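Local coordinates for DNA repair protein RECN (Deinococcus radiodurans, PDB 4ABY), which probably hydrolyses ATP through its SMC-like head domain, the part crystallised here, and may take part in recombinational repair of damaged DNA, at residues A333-E338 with L355-R361; R389-A394 with A409-L413. The contacts are given in a common frame with arbitrary orientation. Numbering follows the deposited sequence.

Contact 1: residues A333-E338 with L355-R361; sequences AIAVAE and LAQIAAR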
loop_
_atom_site.group_PDB
_atom_site.type_symbol
_atom_site.label_atom_id
_atom_site.label_comp_id
_atom_site.label_asym_id
_atom_site.label_seq_id
_atom_site.Cartn_x
_atom_site.Cartn_y
_atom_site.Cartn_z
ATOM N N ALA A 333 -8.237 15.089 -9.030
ATOM C CA ALA A 333 -7.870 13.909 -9.806
ATOM C C ALA A 333 -6.529 14.069 -10.528
ATOM O O ALA A 333 -5.755 13.117 -10.629
ATOM C CB ALA A 333 -8.972 13.573 -10.794
ATOM N N ILE A 334 -6.264 15.272 -11.032
ATOM C CA ILE A 334 -4.981 15.574 -11.665
ATOM C C ILE A 334 -3.825 15.512 -10.668
ATOM O O ILE A 334 -2.751 15.001 -10.983
ATOM C CB ILE A 334 -5.000 16.960 -12.334
ATOM C CG1 ILE A 334 -5.789 16.904 -13.644
ATOM C CG2 ILE A 334 -3.582 17.460 -12.576
ATOM C CD1 ILE A 334 -5.887 18.233 -14.352
ATOM N N ALA A 335 -4.050 16.039 -9.467
ATOM C CA ALA A 335 -3.041 16.000 -8.414
ATOM C C ALA A 335 -2.688 14.562 -8.056
ATOM O O ALA A 335 -1.525 14.248 -7.806
ATOM C CB ALA A 335 -3.527 16.741 -7.193
ATOM N N VAL A 336 -3.696 13.692 -8.035
ATOM C CA VAL A 336 -3.475 12.278 -7.756
ATOM C C VAL A 336 -2.642 11.636 -8.860
ATOM O O VAL A 336 -1.664 10.947 -8.581
ATOM C CB VAL A 336 -4.803 11.506 -7.566
ATOM C CG1 VAL A 336 -4.558 10.012 -7.598
ATOM C CG2 VAL A 336 -5.458 11.900 -6.260
ATOM N N ALA A 337 -3.020 11.873 -10.111
ATOM C CA ALA A 337 -2.262 11.337 -11.236
ATOM C C ALA A 337 -0.804 11.780 -11.158
ATOM O O ALA A 337 0.104 11.016 -11.481
ATOM C CB ALA A 337 -2.877 11.765 -12.548
ATOM N N GLU A 338 -0.583 13.012 -10.718
ATOM C CA GLU A 338 0.769 13.538 -10.610
ATOM C C GLU A 338 1.572 12.810 -9.529
ATOM O O GLU A 338 2.739 12.481 -9.728
ATOM C CB GLU A 338 0.741 15.046 -10.353
ATOM C CG GLU A 338 2.112 15.664 -10.111
ATOM C CD GLU A 338 3.080 15.439 -11.264
ATOM O OE1 GLU A 338 2.636 15.453 -12.433
ATOM O OE2 GLU A 338 4.289 15.254 -10.999
ATOM N N LEU A 355 -10.968 7.490 -14.555
ATOM C CA LEU A 355 -10.692 8.886 -14.878
ATOM C C LEU A 355 -9.580 9.007 -15.909
ATOM O O LEU A 355 -8.480 8.504 -15.705
ATOM C CB LEU A 355 -10.295 9.651 -13.614
ATOM C CG LEU A 355 -11.352 9.777 -12.515
ATOM C CD1 LEU A 355 -10.760 10.421 -11.271
ATOM C CD2 LEU A 355 -12.539 10.568 -13.026
ATOM N N ALA A 356 -9.866 9.689 -17.012
ATOM C CA ALA A 356 -8.882 9.857 -18.075
ATOM C C ALA A 356 -7.635 10.579 -17.583
ATOM O O ALA A 356 -6.541 10.346 -18.091
ATOM C CB ALA A 356 -9.491 10.592 -19.251
ATOM N N GLN A 357 -7.799 11.455 -16.597
ATOM C CA GLN A 357 -6.670 12.194 -16.046
ATOM C C GLN A 357 -5.607 11.239 -15.519
ATOM O O GLN A 357 -4.413 11.422 -15.763
ATOM C CB GLN A 357 -7.122 13.129 -14.925
ATOM C CG GLN A 357 -7.966 14.295 -15.391
ATOM C CD GLN A 357 -9.408 13.912 -15.638
ATOM O OE1 GLN A 357 -9.981 13.101 -14.910
ATOM N NE2 GLN A 357 -10.006 14.504 -16.663
ATOM N N ILE A 358 -6.051 10.215 -14.801
ATOM C CA ILE A 358 -5.136 9.255 -14.213
ATOM C C ILE A 358 -4.541 8.319 -15.260
ATOM O O ILE A 358 -3.335 8.085 -15.275
ATOM C CB ILE A 358 -5.827 8.449 -13.108
ATOM C CG1 ILE A 358 -6.360 9.403 -12.036
ATOM C CG2 ILE A 358 -4.870 7.430 -12.509
ATOM C CD1 ILE A 358 -7.076 8.716 -10.903
ATOM N N ALA A 359 -5.388 7.791 -16.137
ATOM C CA ALA A 359 -4.943 6.857 -17.169
ATOM C C ALA A 359 -3.855 7.464 -18.046
ATOM O O ALA A 359 -2.864 6.810 -18.365
ATOM C CB ALA A 359 -6.116 6.412 -18.019
ATOM N N ALA A 360 -4.047 8.723 -18.422
ATOM C CA ALA A 360 -3.155 9.397 -19.361
ATOM C C ALA A 360 -1.718 9.541 -18.856
ATOM O O ALA A 360 -0.814 9.845 -19.634
ATOM C CB ALA A 360 -3.721 10.755 -19.731
ATOM N N ARG A 361 -1.506 9.326 -17.562
ATOM C CA ARG A 361 -0.178 9.486 -16.979
ATOM C C ARG A 361 0.544 8.155 -16.821
ATOM O O ARG A 361 1.665 8.104 -16.317
ATOM C CB ARG A 361 -0.267 10.195 -15.628
ATOM C CG ARG A 361 -0.865 11.582 -15.708
ATOM C CD ARG A 361 0.039 12.518 -16.487
ATOM N NE ARG A 361 1.334 12.669 -15.833
ATOM C CZ ARG A 361 1.564 13.503 -14.822
ATOM N NH1 ARG A 361 0.584 14.266 -14.346
ATOM N NH2 ARG A 361 2.776 13.573 -14.282
#

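Contact 2: residues R389-A394 with A409-L413; sequences RLEEIA and ARELL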
loop_
_atom_site.group_PDB
_atom_site.type_symbol
_atom_site.label_atom_id
_atom_site.label_comp_id
_atom_site.label_asym_id
_atom_site.label_seq_id
_atom_site.Cartn_x
_atom_site.Cartn_y
_atom_site.Cartn_z
ATOM N N ARG A 389 -4.530 4.003 -27.561
ATOM C CA ARG A 389 -4.583 4.549 -26.220
ATOM C C ARG A 389 -5.243 5.916 -26.245
ATOM O O ARG A 389 -6.168 6.187 -25.485
ATOM C CB ARG A 389 -3.172 4.668 -25.657
ATOM C CG ARG A 389 -3.124 5.260 -24.281
ATOM C CD ARG A 389 -1.722 5.697 -23.939
ATOM N NE ARG A 389 -1.619 6.081 -22.538
ATOM C CZ ARG A 389 -0.475 6.130 -21.869
ATOM N NH1 ARG A 389 0.662 5.817 -22.478
ATOM N NH2 ARG A 389 -0.470 6.484 -20.591
ATOM N N LEU A 390 -4.753 6.780 -27.127
ATOM C CA LEU A 390 -5.322 8.107 -27.299
ATOM C C LEU A 390 -6.823 7.994 -27.499
ATOM O O LEU A 390 -7.591 8.798 -26.977
ATOM C CB LEU A 390 -4.692 8.796 -28.507
ATOM C CG LEU A 390 -5.278 10.148 -28.904
ATOM C CD1 LEU A 390 -4.970 11.190 -27.848
ATOM C CD2 LEU A 390 -4.730 10.582 -30.248
ATOM N N GLU A 391 -7.253 7.019 -28.247
ATOM C CA GLU A 391 -8.652 6.787 -28.441
ATOM C C GLU A 391 -9.343 6.469 -27.161
ATOM O O GLU A 391 -10.401 6.937 -26.926
ATOM C CB GLU A 391 -8.808 5.593 -29.336
ATOM C CG GLU A 391 -9.403 5.893 -30.653
ATOM C CD GLU A 391 -10.032 4.689 -31.245
ATOM O OE1 GLU A 391 -10.017 3.645 -30.588
ATOM O OE2 GLU A 391 -10.542 4.778 -32.366
ATOM N N GLU A 392 -8.739 5.637 -26.338
ATOM C CA GLU A 392 -9.326 5.231 -25.065
ATOM C C GLU A 392 -9.501 6.416 -24.123
ATOM O O GLU A 392 -10.560 6.590 -23.520
ATOM C CB GLU A 392 -8.469 4.153 -24.404
ATOM C CG GLU A 392 -9.012 3.641 -23.075
ATOM C CD GLU A 392 -10.273 2.806 -23.227
ATOM O OE1 GLU A 392 -10.757 2.652 -24.373
ATOM O OE2 GLU A 392 -10.779 2.304 -22.197
ATOM N N ILE A 393 -8.458 7.230 -24.001
ATOM C CA ILE A 393 -8.508 8.407 -23.147
ATOM C C ILE A 393 -9.685 9.291 -23.533
ATOM O O ILE A 393 -10.413 9.776 -22.673
ATOM C CB ILE A 393 -7.218 9.229 -23.246
ATOM C CG1 ILE A 393 -6.023 8.379 -22.830
ATOM C CG2 ILE A 393 -7.316 10.465 -22.372
ATOM C CD1 ILE A 393 -6.153 7.813 -21.431
ATOM N N ALA A 394 -9.864 9.495 -24.833
ATOM C CA ALA A 394 -10.984 10.283 -25.332
ATOM C C ALA A 394 -12.308 9.622 -24.929
ATOM O O ALA A 394 -13.191 10.278 -24.384
ATOM C CB ALA A 394 -10.886 10.450 -26.845
ATOM N N ALA A 409 -7.573 14.782 -25.165
ATOM C CA ALA A 409 -6.777 13.584 -24.954
ATOM C C ALA A 409 -5.300 13.850 -25.237
ATOM O O ALA A 409 -4.430 13.435 -24.469
ATOM C CB ALA A 409 -7.297 12.443 -25.815
ATOM N N ARG A 410 -5.025 14.544 -26.342
ATOM C CA ARG A 410 -3.659 14.915 -26.707
ATOM C C ARG A 410 -2.938 15.611 -25.555
ATOM O O ARG A 410 -1.764 15.344 -25.294
ATOM C CB ARG A 410 -3.651 15.840 -27.928
ATOM C CG ARG A 410 -3.832 15.154 -29.277
ATOM C CD ARG A 410 -3.773 16.183 -30.408
ATOM N NE ARG A 410 -4.031 15.599 -31.722
ATOM C CZ ARG A 410 -4.070 16.294 -32.856
ATOM N NH1 ARG A 410 -3.867 17.605 -32.839
ATOM N NH2 ARG A 410 -4.311 15.680 -34.007
ATOM N N GLU A 411 -3.643 16.507 -24.874
ATOM C CA GLU A 411 -3.032 17.296 -23.810
ATOM C C GLU A 411 -2.838 16.491 -22.535
ATOM O O GLU A 411 -1.805 16.605 -21.874
ATOM C CB GLU A 411 -3.854 18.553 -23.519
ATOM C CG GLU A 411 -3.873 19.555 -24.661
ATOM C CD GLU A 411 -4.224 20.950 -24.193
ATOM O OE1 GLU A 411 -3.378 21.570 -23.511
ATOM O OE2 GLU A 411 -5.342 21.424 -24.505
ATOM N N LEU A 412 -3.837 15.686 -22.189
ATOM C CA LEU A 412 -3.758 14.839 -21.007
ATOM C C LEU A 412 -2.555 13.909 -21.095
ATOM O O LEU A 412 -1.850 13.694 -20.107
ATOM C CB LEU A 412 -5.045 14.028 -20.841
ATOM C CG LEU A 412 -6.233 14.739 -20.189
ATOM C CD1 LEU A 412 -7.511 13.927 -20.336
ATOM C CD2 LEU A 412 -5.938 15.017 -18.723
ATOM N N LEU A 413 -2.323 13.366 -22.287
ATOM C CA LEU A 413 -1.216 12.440 -22.510
ATOM C C LEU A 413 0.133 13.159 -22.484
ATOM O O LEU A 413 1.145 12.587 -22.077
ATOM C CB LEU A 413 -1.401 11.697 -23.836
ATOM C CG LEU A 413 -2.545 10.679 -23.903
ATOM C CD1 LEU A 413 -2.749 10.168 -25.319
ATOM C CD2 LEU A 413 -2.283 9.524 -22.954
#

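Contact 1: residues A333-E338 with L355-R361
Arg361, Ala337 and Ala333 have the most surface buried in this contact between one face of helix 330-343 and the short helix 356-359 with the turn that follows it. Ala337 sits where the backbones come closest: its CA is 4.6 Å from the CA of Ile358, and its CB rests 3.6 Å from Gln357 O and 3.8 Å from Ile358 CA. A methyl group here lets the helix lie almost directly against the opposing main chain. One turn earlier, Ala333 CB meets Leu355 CD1 at 3.7 Å, while Ile334 CG1 packs on the aliphatic part of Gln357 (CG, 3.8 Å). At the other end Arg361, all m from chi1 to chi3, curls back so that its CG touches Ala337 CB at 3.8 Å and Ala337 O lies over one face of the guanidinium. Arg361 NH2 donates to Glu338 OE1 at 2.6 Å in a salt bridge, and Arg361 NH1 adds a weak bond to the same oxygen (3.0 Å). In this P-loop ATPase head, helix 330-343 is the crossover of a beta-alpha-beta unit between parallel strands 318-321 and 348-352; helix 356-359 follows the second strand and has helices 387-398 and 403-413 packed against it.

Contact 2: residues R389-A394 with A409-L413
The helical segments 389-394 and 409-413 cross steeply, with 108° between their N-to-C directions and 9.3 Å between axes at closest approach. The nearest backbones are at Ala394 and Ala409, whose CA atoms are 5.4 Å apart. Ala409 points its methyl group into the interface, where CB meets Leu390 CD1 at 3.3 Å and Ile393 CG2 at 4.0 Å. The two segments belong to consecutive helices, 387-398 and 403-413, separated by a four-residue link at the C-terminal end of the head domain. Leu413, the residue most covered here, reaches both Leu390 and Ile393, its CD1 3.5 Å from Leu390 CD1 and its CD2 3.9 Å from Ile393 CG1. Across from Ile393 CG2 stands Leu412 CD1, at 4.0 Å. Arg389 contributes by its extended chain: Leu413 CD2 lies over one face of the guanidinium, 3.5 Å from Arg389 NE, while NH2 hydrogen-bonds to the carbonyl oxygen of Ala362.

How the contacts relate
The two contacts follow one another along the chain without nesting or crossing. Contact 1 closes the loop that leaves helix 330-343, passes through strand 348-352 of the mixed sheet and reaches helix 356-359. The chain then runs through strands 364-373 and 376-383 at one side of that sheet before contact 2 closes a similarly long loop within the last two helices and their link. Their centres are 12 Å apart, and the segment 355-361 joins them: Ala356 CB packs on Ile393 O at 3.6 Å, Ala360 CB on Leu412 O at 3.5 Å, and Ala359 O probably accepts a hydrogen bond from Arg389 NH2 at 3.3 Å. The C-terminal helices are thereby tied to the ATPase core.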